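Local structure of carbon dioxide concentrating mechanism protein (Nostoc sp., 4N8X) at residues Arg60-Ala64 / Val75-Val79. The protein probably forms the pentameric vertices of the carboxysome shell, the polyhedral compartment in which cyanobacteria sequester RuBisCO. Residues are numbered along the deposited sequence; the frame is centred on the assembly and turned at random.
Sequences RGSAA and VDAAV
Over one face of the Arg60 guanidinium, offset toward the rim, lies Asp76 OD1, 3.4 Å above its plane; Ala77 CB comes in obliquely. The guanidinium and carboxylate planes are 43° apart, so this salt bridge lacks the coplanar, two-pronged form: Arg60 NH2 reaches Asp76 OD2 at 2.8 Å, but the N-H...O angle of 117° makes the hydrogen bond weak. A bend at chi2 (109°) in the Arg60 chain carries its end alongside Asp76, with CD 3.9 Å from Ala77 CB.

What grips the carboxylate more firmly comes from across a subunit boundary. In a second subunit, the backbone N of Arg60 bonds to OD2 and that of Met1 to OD1, so the carboxylate is also bonded across the homopentamer interface. These contacts, with the arginine, probably stabilise the negative charge of the buried aspartate.

Behind the ion pair the backbones meet. Gly61 N donates to Asp76 O at 2.7 Å, from above the carbonyl plane, and the CA-H of Arg60 approaches the same oxygen. Gly61 turns the chain with a positive phi, and its O accepts a bond from Ala64 N at 2.9 Å. This turn brings the methyl of Ala64 down onto the other segment, where CB packs 3.6 Å from Ala78 CB and 3.5 Å from Ala77 N, a buried amide.

Arg60 and Ala77 form an antiparallel, non-hydrogen-bonded pair where strand 55-60 ends and strand 77-88 begins. Both side chains touch Glu41 of strand 39-44, whereas Ala64 and Ala78 pack at the mouth of the connecting loop, with Leu67 against Ala78. Through their backbones Ala77 and Val79 bond to Ala44 and Ala78 to Ser59, placing this end of strand 77-88 between strands 39-44 and 55-60 of the beta barrel.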
loop_
_atom_site.group_PDB
_atom_site.type_symbol
_atom_site.label_atom_id
_atom_site.label_comp_id
_atom_site.label_asym_id
_atom_site.label_seq_id
_atom_site.Cartn_x
_atom_site.Cartn_y
_atom_site.Cartn_z
ATOM N N ARG A 60 -0.119 -9.423 1.475
ATOM C CA ARG A 60 -1.169 -8.373 1.495
ATOM C C ARG A 60 -1.400 -7.804 0.110
ATOM O O ARG A 60 -0.540 -7.944 -0.782
ATOM C CB ARG A 60 -0.845 -7.256 2.547
ATOM C CG ARG A 60 -1.971 -6.134 2.801
ATOM C CD ARG A 60 -2.751 -6.161 4.196
ATOM N NE ARG A 60 -3.963 -5.304 4.225
ATOM C CZ ARG A 60 -4.759 -5.048 5.290
ATOM N NH1 ARG A 60 -4.532 -5.556 6.508
ATOM N NH2 ARG A 60 -5.832 -4.256 5.127
ATOM N N GLY A 61 -2.563 -7.184 -0.101
ATOM C CA GLY A 61 -2.883 -6.599 -1.394
ATOM C C GLY A 61 -3.382 -7.678 -2.344
ATOM O O GLY A 61 -3.813 -8.737 -1.886
ATOM N N SER A 62 -3.282 -7.438 -3.648
ATOM C CA SER A 62 -3.765 -8.392 -4.677
ATOM C C SER A 62 -3.087 -9.764 -4.583
ATOM O O SER A 62 -3.653 -10.756 -5.031
ATOM C CB SER A 62 -3.657 -7.819 -6.113
ATOM O OG SER A 62 -2.304 -7.481 -6.450
ATOM N N ALA A 63 -1.898 -9.831 -3.981
ATOM C CA ALA A 63 -1.258 -11.125 -3.717
ATOM C C ALA A 63 -2.240 -12.080 -3.005
ATOM O O ALA A 63 -2.219 -13.274 -3.221
ATOM C CB ALA A 63 -0.009 -10.940 -2.835
ATOM N N ALA A 64 -3.080 -11.544 -2.130
ATOM C CA ALA A 64 -3.917 -12.418 -1.313
ATOM C C ALA A 64 -4.968 -13.054 -2.174
ATOM O O ALA A 64 -5.594 -14.035 -1.772
ATOM C CB ALA A 64 -4.545 -11.647 -0.144
ATOM N N VAL A 75 -10.408 -9.824 -0.307
ATOM C CA VAL A 75 -9.455 -10.120 0.736
ATOM C C VAL A 75 -8.162 -9.420 0.347
ATOM O O VAL A 75 -7.746 -9.444 -0.819
ATOM C CB VAL A 75 -9.249 -11.623 0.875
ATOM C CG1 VAL A 75 -10.578 -12.287 1.214
ATOM C CG2 VAL A 75 -8.753 -12.191 -0.425
ATOM N N ASP A 76 -7.549 -8.756 1.317
ATOM C CA ASP A 76 -6.335 -8.023 1.022
ATOM C C ASP A 76 -5.236 -8.519 1.917
ATOM O O ASP A 76 -4.186 -7.885 2.000
ATOM C CB ASP A 76 -6.550 -6.517 1.235
ATOM C CG ASP A 76 -7.064 -6.189 2.639
ATOM O OD1 ASP A 76 -7.159 -7.124 3.470
ATOM O OD2 ASP A 76 -7.361 -4.993 2.902
ATOM N N ALA A 77 -5.493 -9.640 2.612
ATOM C CA ALA A 77 -4.505 -10.287 3.497
ATOM C C ALA A 77 -4.845 -11.752 3.629
ATOM O O ALA A 77 -6.020 -12.101 3.844
ATOM C CB ALA A 77 -4.431 -9.604 4.918
ATOM N N ALA A 78 -3.840 -12.594 3.371
ATOM C CA ALA A 78 -3.993 -14.041 3.376
ATOM C C ALA A 78 -2.789 -14.711 4.058
ATOM O O ALA A 78 -1.638 -14.268 3.904
ATOM C CB ALA A 78 -4.209 -14.587 1.909
ATOM N N VAL A 79 -3.065 -15.791 4.781
ATOM C CA VAL A 79 -2.016 -16.650 5.298
ATOM C C VAL A 79 -1.456 -17.501 4.160
ATOM O O VAL A 79 -2.201 -18.132 3.437
ATOM C CB VAL A 79 -2.544 -17.497 6.468
ATOM C CG1 VAL A 79 -1.530 -18.567 6.876
ATOM C CG2 VAL A 79 -2.891 -16.584 7.648
#